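Inactive Zymogen C11 Protease (Parabacteroides distasonis, PDB 6MZO) is an inactive zymogen of a clostripain-like C11 protease, a clan CD peptidase that probably cleaves peptide bonds once activated. Local coordinates at residues Asn191-Thr197 / Lys215-Tyr220; Leu245-Lys249 / Tyr281-Ala286. One frame throughout, in Å; residues are numbered along the deposited sequence.

Overall arrangement
Interaction 1 joins the loop leading into helix 195-203 to the last part of helix 209-220, beside the large mixed sheet; its centre lies about 14 Å from the centre of the chain. Interaction 2 is more peripheral, its centre about 25 Å from that of the chain, where the end of helix 235-246 meets the end of helix 278-283. The two centres are about 35 Å apart and the nearest atoms about 21 Å, so they do not touch. Along the chain they come in series: helix 209-220 leads into strand 226-231 and then helix 235-246. The first pairs aromatic and proline packing with a direct hydrogen bond; the second packs two leucines, a valine and two aromatic rings and is bridged by a water.

Interaction 1. Residues Asn191-Thr197 / Lys215-Tyr220; sequences NGFPYQT and KFYTYY
With CG anti to the backbone N (chi1 180°), the ring of Phe-216 swings off its helix and presents an edge to Phe-193. Its CD2 sits 3.6 Å above the plane of the Phe-193 ring, over the centre, and the planes stand 56° apart in an edge-to-face pair. Pro-194, the centre of an inverse gamma turn, touches both Phe-216 and Tyr-219: its CD lies 3.9 Å from Phe-216 CD2, while its CB makes a CH-pi contact over a face of Tyr-219, 4.1 Å from the ring centroid. Nearer the start of the loop, Tyr-220 OH donates a 2.7 Å hydrogen bond to Gly-192 O, in the carbonyl plane and on a lone pair. At the backbone angles of Gly-192 a CB would press hard against Asn-191 O, reason enough for a glycine. Beyond Pro-194, a water joins Thr-197 OG1 (2.9 Å) to Lys-215 O (2.8 Å). Lys-215 NZ gives Thr-197 O only a weak bond, its stronger partner being Asp-201. Without the Phe-193 ring, as with an alanine here, the edge of Phe-216 would probably lose the face it points at, leaving a gap toward Ile-227. Both phenylalanines also rest on Ile-188 and on Ile-227 of strand 226-231, while Asp-161 of strand 155-162 holds Phe-193 N, which sets the loop before helix 195-203 against helix 209-220 and these two strands.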
ATOM      1  N   ASN A 191      -0.712 -14.010  -5.185  1.00 55.85           N
ATOM      2  CA  ASN A 191       0.470 -13.386  -5.716  1.00 63.39           C
ATOM      3  C   ASN A 191       0.491 -11.909  -5.339  1.00 57.96           C
ATOM      4  O   ASN A 191       1.517 -11.401  -4.868  1.00 65.83           O
ATOM      5  CB  ASN A 191       0.533 -13.564  -7.228  1.00 73.25           C
ATOM      6  CG  ASN A 191      -0.839 -13.598  -7.855  1.00 81.60           C
ATOM      7  OD1 ASN A 191      -1.844 -13.758  -7.158  1.00 86.02           O
ATOM      8  ND2 ASN A 191      -0.892 -13.465  -9.174  1.00 83.85           N
ATOM      9  N   GLY A 192      -0.643 -11.230  -5.469  1.00 39.69           N
ATOM     10  CA  GLY A 192      -0.556  -9.787  -5.378  1.00 33.85           C
ATOM     11  C   GLY A 192      -0.897  -9.102  -6.723  1.00 28.48           C
ATOM     12  O   GLY A 192      -1.848  -9.550  -7.398  1.00 28.26           O
ATOM     13  N   PHE A 193      -0.184  -8.015  -7.058  1.00 24.07           N
ATOM     14  CA  PHE A 193      -0.498  -7.262  -8.269  1.00 20.18           C
ATOM     15  C   PHE A 193      -0.203  -8.064  -9.548  1.00 25.22           C
ATOM     16  O   PHE A 193       0.612  -9.011  -9.558  1.00 25.78           O
ATOM     17  CB  PHE A 193       0.268  -5.924  -8.327  1.00 19.99           C
ATOM     18  CG  PHE A 193      -0.398  -4.816  -7.615  1.00 20.25           C
ATOM     19  CD1 PHE A 193      -0.615  -4.891  -6.264  1.00 21.10           C
ATOM     20  CD2 PHE A 193      -0.823  -3.681  -8.346  1.00 23.32           C
ATOM     21  CE1 PHE A 193      -1.246  -3.778  -5.583  1.00 22.66           C
ATOM     22  CE2 PHE A 193      -1.458  -2.619  -7.702  1.00 22.51           C
ATOM     23  CZ  PHE A 193      -1.636  -2.655  -6.319  1.00 23.77           C
ATOM     24  N   PRO A 194      -0.870  -7.696 -10.655  1.00 23.02           N
ATOM     25  CA  PRO A 194      -0.665  -8.426 -11.923  1.00 22.48           C
ATOM     26  C   PRO A 194       0.547  -7.852 -12.638  1.00 21.32           C
ATOM     27  O   PRO A 194       0.439  -7.058 -13.593  1.00 22.43           O
ATOM     28  CB  PRO A 194      -1.974  -8.157 -12.678  1.00 24.67           C
ATOM     29  CG  PRO A 194      -2.379  -6.737 -12.222  1.00 22.47           C
ATOM     30  CD  PRO A 194      -2.060  -6.810 -10.686  1.00 22.41           C
ATOM     31  N   TYR A 195       1.718  -8.200 -12.109  1.00 21.69           N
ATOM     32  CA  TYR A 195       2.928  -7.579 -12.653  1.00 22.31           C
ATOM     33  C   TYR A 195       3.002  -7.858 -14.117  1.00 22.79           C
ATOM     34  O   TYR A 195       3.592  -7.064 -14.886  1.00 24.94           O
ATOM     35  CB  TYR A 195       4.222  -8.090 -11.923  1.00 20.83           C
ATOM     36  CG  TYR A 195       4.213  -7.576 -10.494  1.00 20.10           C
ATOM     37  CD1 TYR A 195       4.503  -6.235 -10.252  1.00 20.23           C
ATOM     38  CD2 TYR A 195       3.770  -8.360  -9.450  1.00 22.91           C
ATOM     39  CE1 TYR A 195       4.440  -5.699  -8.948  1.00 20.86           C
ATOM     40  CE2 TYR A 195       3.689  -7.842  -8.125  1.00 25.14           C
ATOM     41  CZ  TYR A 195       4.011  -6.490  -7.910  1.00 22.40           C
ATOM     42  OH  TYR A 195       3.892  -5.973  -6.667  1.00 23.57           O
ATOM     43  N   GLN A 196       2.424  -8.983 -14.581  1.00 21.64           N
ATOM     44  CA  GLN A 196       2.616  -9.291 -16.008  1.00 20.69           C
ATOM     45  C   GLN A 196       1.891  -8.319 -16.953  1.00 22.42           C
ATOM     46  O   GLN A 196       2.165  -8.364 -18.184  1.00 21.34           O
ATOM     47  CB  GLN A 196       2.139 -10.734 -16.263  1.00 23.72           C
ATOM     48  CG  GLN A 196       0.596 -10.914 -16.192  1.00 26.41           C
ATOM     49  CD  GLN A 196      -0.005 -10.962 -14.794  1.00 31.87           C
ATOM     50  OE1 GLN A 196       0.658 -10.919 -13.748  1.00 27.30           O
ATOM     51  NE2 GLN A 196      -1.351 -11.084 -14.775  1.00 35.18           N
ATOM     52  N   THR A 197       1.082  -7.409 -16.412  1.00 20.25           N
ATOM     53  CA  THR A 197       0.392  -6.463 -17.274  1.00 18.68           C
ATOM     54  C   THR A 197       0.737  -5.014 -16.937  1.00 19.00           C
ATOM     55  O   THR A 197       0.295  -4.112 -17.668  1.00 21.23           O
ATOM     56  CB  THR A 197      -1.174  -6.579 -17.213  1.00 22.56           C
ATOM     57  OG1 THR A 197      -1.679  -6.339 -15.887  1.00 22.10           O
ATOM     58  CG2 THR A 197      -1.641  -7.925 -17.701  1.00 25.85           C
ATOM     59  N   LYS A 215      -5.444  -1.956 -14.331  1.00 21.09           N
ATOM     60  CA  LYS A 215      -5.027  -3.305 -14.621  1.00 21.82           C
ATOM     61  C   LYS A 215      -5.240  -4.259 -13.477  1.00 20.31           C
ATOM     62  O   LYS A 215      -5.584  -5.410 -13.701  1.00 24.13           O
ATOM     63  CB  LYS A 215      -3.546  -3.301 -15.011  1.00 23.01           C
ATOM     64  CG  LYS A 215      -3.348  -3.211 -16.544  1.00 27.53           C
ATOM     65  CD  LYS A 215      -3.704  -1.849 -17.198  1.00 43.34           C
ATOM     66  CE  LYS A 215      -3.259  -1.760 -18.742  1.00 23.05           C
ATOM     67  NZ  LYS A 215      -1.820  -2.103 -18.793  1.00 24.84           N
ATOM     68  N   PHE A 216      -5.015  -3.773 -12.256  1.00 21.78           N
ATOM     69  CA  PHE A 216      -5.325  -4.569 -11.076  1.00 20.43           C
ATOM     70  C   PHE A 216      -6.827  -4.971 -11.044  1.00 25.84           C
ATOM     71  O   PHE A 216      -7.155  -6.154 -10.822  1.00 23.56           O
ATOM     72  CB  PHE A 216      -4.968  -3.772  -9.801  1.00 18.96           C
ATOM     73  CG  PHE A 216      -5.261  -4.521  -8.518  1.00 20.96           C
ATOM     74  CD1 PHE A 216      -6.578  -4.629  -7.990  1.00 22.66           C
ATOM     75  CD2 PHE A 216      -4.223  -5.125  -7.870  1.00 23.44           C
ATOM     76  CE1 PHE A 216      -6.814  -5.312  -6.783  1.00 21.53           C
ATOM     77  CE2 PHE A 216      -4.408  -5.779  -6.636  1.00 25.41           C
ATOM     78  CZ  PHE A 216      -5.721  -5.896  -6.100  1.00 25.70           C
ATOM     79  N   TYR A 217      -7.686  -3.974 -11.279  1.00 23.43           N
ATOM     80  CA  TYR A 217      -9.146  -4.251 -11.381  1.00 23.98           C
ATOM     81  C   TYR A 217      -9.482  -5.198 -12.516  1.00 26.20           C
ATOM     82  O   TYR A 217     -10.192  -6.202 -12.288  1.00 29.09           O
ATOM     83  CB  TYR A 217      -9.944  -2.939 -11.510  1.00 24.28           C
ATOM     84  CG  TYR A 217     -11.431  -3.278 -11.704  1.00 27.11           C
ATOM     85  CD1 TYR A 217     -12.116  -3.866 -10.654  1.00 28.72           C
ATOM     86  CD2 TYR A 217     -12.063  -3.139 -12.937  1.00 34.20           C
ATOM     87  CE1 TYR A 217     -13.482  -4.241 -10.792  1.00 32.91           C
ATOM     88  CE2 TYR A 217     -13.418  -3.526 -13.094  1.00 38.35           C
ATOM     89  CZ  TYR A 217     -14.091  -4.084 -12.023  1.00 38.54           C
ATOM     90  OH  TYR A 217     -15.409  -4.433 -12.200  1.00 40.60           O
ATOM     91  N   THR A 218      -8.930  -4.945 -13.728  1.00 26.73           N
ATOM     92  CA  THR A 218      -9.216  -5.851 -14.847  1.00 27.36           C
ATOM     93  C   THR A 218      -8.789  -7.294 -14.493  1.00 28.86           C
ATOM     94  O   THR A 218      -9.522  -8.260 -14.771  1.00 36.81           O
ATOM     95  CB  THR A 218      -8.488  -5.344 -16.094  1.00 31.47           C
ATOM     96  OG1 THR A 218      -9.087  -4.077 -16.422  1.00 32.85           O
ATOM     97  CG2 THR A 218      -8.669  -6.311 -17.254  1.00 35.17           C
ATOM     98  N   TYR A 219      -7.614  -7.450 -13.897  1.00 25.37           N
ATOM     99  CA  TYR A 219      -7.161  -8.779 -13.553  1.00 28.28           C
ATOM    100  C   TYR A 219      -8.101  -9.491 -12.577  1.00 31.86           C
ATOM    101  O   TYR A 219      -8.398 -10.684 -12.772  1.00 35.75           O
ATOM    102  CB  TYR A 219      -5.766  -8.741 -12.958  1.00 30.64           C
ATOM    103  CG  TYR A 219      -5.180 -10.092 -12.674  1.00 31.84           C
ATOM    104  CD1 TYR A 219      -4.724 -10.901 -13.723  1.00 34.42           C
ATOM    105  CD2 TYR A 219      -5.032 -10.548 -11.368  1.00 37.68           C
ATOM    106  CE1 TYR A 219      -4.131 -12.139 -13.458  1.00 42.43           C
ATOM    107  CE2 TYR A 219      -4.457 -11.770 -11.103  1.00 45.80           C
ATOM    108  CZ  TYR A 219      -3.999 -12.559 -12.149  1.00 48.92           C
ATOM    109  OH  TYR A 219      -3.452 -13.789 -11.851  1.00 55.73           O
ATOM    110  N   TYR A 220      -8.588  -8.755 -11.571  1.00 27.26           N
ATOM    111  CA  TYR A 220      -9.352  -9.384 -10.492  1.00 32.96           C
ATOM    112  C   TYR A 220     -10.866  -9.290 -10.709  1.00 32.27           C
ATOM    113  O   TYR A 220     -11.674  -9.684  -9.832  1.00 35.13           O
ATOM    114  CB  TYR A 220      -8.936  -8.733  -9.154  1.00 31.05           C
ATOM    115  CG  TYR A 220      -7.648  -9.314  -8.619  1.00 31.33           C
ATOM    116  CD1 TYR A 220      -7.578 -10.641  -8.233  1.00 37.01           C
ATOM    117  CD2 TYR A 220      -6.518  -8.540  -8.468  1.00 28.54           C
ATOM    118  CE1 TYR A 220      -6.422 -11.201  -7.773  1.00 38.30           C
ATOM    119  CE2 TYR A 220      -5.332  -9.092  -7.985  1.00 34.77           C
ATOM    120  CZ  TYR A 220      -5.288 -10.428  -7.636  1.00 39.97           C
ATOM    121  OH  TYR A 220      -4.118 -10.977  -7.137  1.00 38.92           O
TER
HETATM  122  O   HOH W   1      -4.541  -6.566 -16.019  1.00 25.21           O

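Interaction 2. Residues Leu245-Lys249 / Tyr281-Ala286; sequences LFHDK and YVSRLA
Lys-249 NZ, whose chain packs beside Leu-285, is gripped by three groups: Leu-245 O at 2.7 Å, Asp-248 OD1 at 2.9 Å in a salt bridge, and a water at 2.8 Å. Bends at chi2 and chi4 curl the lysine back over its own type I turn, Phe-246 to Lys-249, so that the ammonium reaches back to Leu-245 O. The same water, accepting from the lysine, can donate to Leu-285 O (2.9 Å), though other acceptors also lie near it. The rest is apolar. Leu-245, with CG between the backbone N and the carbonyl carbon (chi1 69°), sends CD2 to Val-282 CG1 and CD1 to Leu-285 CB. That CD1 also lies over one face of the Phe-246 ring, toward its rim. Phe-246 CE1 reaches Leu-285 CD1 at 3.6 Å and Tyr-281 CE2 at 3.7 Å, the latter lying near the plane of the phenylalanine ring at its edge. The two rings are oblique, with planes at 37°. Val-282 O accepts from both Leu-285 N and Ala-286 N. Leu-254 of helix 251-255 touches Lys-249, Tyr-281 and Leu-285, Tyr-357 of helix 351-357 meets Phe-246, and helix 288-301 packs on Leu-245, Val-282 and Ala-286.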
ATOM      1  N   LEU A 245     -14.446  18.026  11.502  1.00 31.14           N
ATOM      2  CA  LEU A 245     -15.447  17.185  12.133  1.00 29.55           C
ATOM      3  C   LEU A 245     -14.868  16.307  13.225  1.00 33.41           C
ATOM      4  O   LEU A 245     -15.625  15.816  14.056  1.00 33.26           O
ATOM      5  CB  LEU A 245     -16.198  16.317  11.098  1.00 32.85           C
ATOM      6  CG  LEU A 245     -15.456  15.173  10.364  1.00 30.21           C
ATOM      7  CD1 LEU A 245     -16.038  13.817  10.707  1.00 28.45           C
ATOM      8  CD2 LEU A 245     -15.491  15.333   8.858  1.00 30.60           C
ATOM      9  N   PHE A 246     -13.547  16.110  13.274  1.00 28.56           N
ATOM     10  CA  PHE A 246     -13.011  15.220  14.309  1.00 26.13           C
ATOM     11  C   PHE A 246     -12.467  15.967  15.533  1.00 30.94           C
ATOM     12  O   PHE A 246     -12.425  15.407  16.640  1.00 28.32           O
ATOM     13  CB  PHE A 246     -11.894  14.343  13.710  1.00 25.00           C
ATOM     14  CG  PHE A 246     -12.406  13.192  12.946  1.00 25.75           C
ATOM     15  CD1 PHE A 246     -12.955  12.108  13.621  1.00 28.05           C
ATOM     16  CD2 PHE A 246     -12.302  13.158  11.544  1.00 26.48           C
ATOM     17  CE1 PHE A 246     -13.440  11.021  12.916  1.00 25.75           C
ATOM     18  CE2 PHE A 246     -12.749  12.041  10.843  1.00 23.18           C
ATOM     19  CZ  PHE A 246     -13.318  10.974  11.531  1.00 25.36           C
ATOM     20  N   HIS A 247     -12.034  17.206  15.327  1.00 32.94           N
ATOM     21  CA  HIS A 247     -11.228  17.870  16.361  1.00 34.82           C
ATOM     22  C   HIS A 247     -12.057  18.225  17.598  1.00 33.40           C
ATOM     23  O   HIS A 247     -11.478  18.577  18.661  1.00 34.43           O
ATOM     24  CB  HIS A 247     -10.531  19.126  15.801  1.00 37.90           C
ATOM     25  CG  HIS A 247     -11.441  20.303  15.622  1.00 42.40           C
ATOM     26  ND1 HIS A 247     -12.719  20.197  15.117  1.00 44.54           N
ATOM     27  CD2 HIS A 247     -11.268  21.609  15.917  1.00 51.90           C
ATOM     28  CE1 HIS A 247     -13.294  21.383  15.107  1.00 49.49           C
ATOM     29  NE2 HIS A 247     -12.440  22.256  15.603  1.00 55.25           N
ATOM     30  N   ASP A 248     -13.391  18.145  17.518  1.00 31.16           N
ATOM     31  CA  ASP A 248     -14.210  18.517  18.664  1.00 32.32           C
ATOM     32  C   ASP A 248     -15.012  17.336  19.192  1.00 28.68           C
ATOM     33  O   ASP A 248     -16.005  17.493  19.961  1.00 30.95           O
ATOM     34  CB  ASP A 248     -15.128  19.708  18.316  1.00 39.12           C
ATOM     35  CG  ASP A 248     -16.186  19.374  17.264  1.00 40.60           C
ATOM     36  OD1 ASP A 248     -16.065  18.358  16.552  1.00 34.45           O
ATOM     37  OD2 ASP A 248     -17.175  20.147  17.187  1.00 50.62           O
ATOM     38  N   LYS A 249     -14.594  16.142  18.802  1.00 30.19           N
ATOM     39  CA  LYS A 249     -15.356  14.933  19.204  1.00 28.94           C
ATOM     40  C   LYS A 249     -14.662  14.365  20.451  1.00 29.98           C
ATOM     41  O   LYS A 249     -13.434  14.141  20.422  1.00 27.45           O
ATOM     42  CB  LYS A 249     -15.406  13.873  18.079  1.00 25.69           C
ATOM     43  CG  LYS A 249     -16.166  14.319  16.779  1.00 26.52           C
ATOM     44  CD  LYS A 249     -17.624  14.566  17.153  1.00 28.49           C
ATOM     45  CE  LYS A 249     -18.422  15.160  15.954  1.00 33.63           C
ATOM     46  NZ  LYS A 249     -17.936  16.488  15.384  1.00 32.57           N
ATOM     47  N   TYR A 281     -17.770   5.832   7.827  1.00 22.73           N
ATOM     48  CA  TYR A 281     -17.488   6.291   9.174  1.00 22.44           C
ATOM     49  C   TYR A 281     -17.737   7.783   9.314  1.00 24.27           C
ATOM     50  O   TYR A 281     -18.426   8.216  10.183  1.00 25.06           O
ATOM     51  CB  TYR A 281     -16.051   5.979   9.544  1.00 19.07           C
ATOM     52  CG  TYR A 281     -15.635   6.414  10.920  1.00 21.23           C
ATOM     53  CD1 TYR A 281     -16.424   6.159  12.004  1.00 24.07           C
ATOM     54  CD2 TYR A 281     -14.446   7.054  11.119  1.00 24.65           C
ATOM     55  CE1 TYR A 281     -16.038   6.553  13.266  1.00 26.87           C
ATOM     56  CE2 TYR A 281     -14.046   7.443  12.368  1.00 25.15           C
ATOM     57  CZ  TYR A 281     -14.853   7.183  13.432  1.00 26.60           C
ATOM     58  OH  TYR A 281     -14.472   7.565  14.666  1.00 30.83           O
ATOM     59  N   VAL A 282     -17.137   8.560   8.443  1.00 23.37           N
ATOM     60  CA  VAL A 282     -17.312  10.009   8.497  1.00 23.99           C
ATOM     61  C   VAL A 282     -18.780  10.410   8.394  1.00 25.28           C
ATOM     62  O   VAL A 282     -19.239  11.330   9.120  1.00 27.70           O
ATOM     63  CB  VAL A 282     -16.443  10.724   7.326  1.00 24.02           C
ATOM     64  CG1 VAL A 282     -16.931  12.145   7.111  1.00 27.37           C
ATOM     65  CG2 VAL A 282     -14.986  10.701   7.701  1.00 24.24           C
ATOM     66  N   SER A 283     -19.568   9.677   7.598  1.00 24.98           N
ATOM     67  CA  SER A 283     -20.992  10.004   7.480  1.00 26.12           C
ATOM     68  C   SER A 283     -21.770   9.866   8.825  1.00 27.09           C
ATOM     69  O   SER A 283     -22.833  10.470   9.001  1.00 30.77           O
ATOM     70  CB  SER A 283     -21.665   9.117   6.385  1.00 31.41           C
ATOM     71  OG  SER A 283     -21.954   7.827   6.939  1.00 32.30           O
ATOM     72  N   ARG A 284     -21.211   9.126   9.788  1.00 26.81           N
ATOM     73  CA  ARG A 284     -21.818   8.965  11.120  1.00 30.08           C
ATOM     74  C   ARG A 284     -21.528  10.101  12.077  1.00 32.49           C
ATOM     75  O   ARG A 284     -22.192  10.243  13.105  1.00 35.67           O
ATOM     76  CB  ARG A 284     -21.337   7.690  11.819  1.00 31.63           C
ATOM     77  CG  ARG A 284     -21.421   6.412  11.026  1.00 32.68           C
ATOM     78  CD  ARG A 284     -22.740   6.283  10.406  1.00 38.47           C
ATOM     79  NE  ARG A 284     -22.746   5.275   9.351  1.00 39.54           N
ATOM     80  CZ  ARG A 284     -23.601   4.254   9.298  1.00 47.99           C
ATOM     81  NH1 ARG A 284     -24.544   4.111  10.265  1.00 53.39           N
ATOM     82  NH2 ARG A 284     -23.520   3.388   8.297  1.00 44.06           N
ATOM     83  N   LEU A 285     -20.557  10.916  11.755  1.00 29.75           N
ATOM     84  CA  LEU A 285     -20.084  11.974  12.647  1.00 29.10           C
ATOM     85  C   LEU A 285     -20.271  13.363  12.056  1.00 29.53           C
ATOM     86  O   LEU A 285     -20.515  14.324  12.807  1.00 32.18           O
ATOM     87  CB  LEU A 285     -18.610  11.770  12.954  1.00 27.42           C
ATOM     88  CG  LEU A 285     -18.304  10.573  13.877  1.00 29.55           C
ATOM     89  CD1 LEU A 285     -16.810  10.361  13.922  1.00 28.68           C
ATOM     90  CD2 LEU A 285     -18.812  10.846  15.311  1.00 30.64           C
ATOM     91  N   ALA A 286     -20.141  13.466  10.726  1.00 26.57           N
ATOM     92  CA  ALA A 286     -20.222  14.779  10.063  1.00 29.06           C
ATOM     93  C   ALA A 286     -21.599  15.387  10.026  1.00 32.33           C
ATOM     94  O   ALA A 286     -22.616  14.698   9.845  1.00 32.73           O
ATOM     95  CB  ALA A 286     -19.702  14.654   8.597  1.00 28.10           C
TER
HETATM   96  O   HOH W   2     -19.793  17.040  13.323  1.00 32.90           O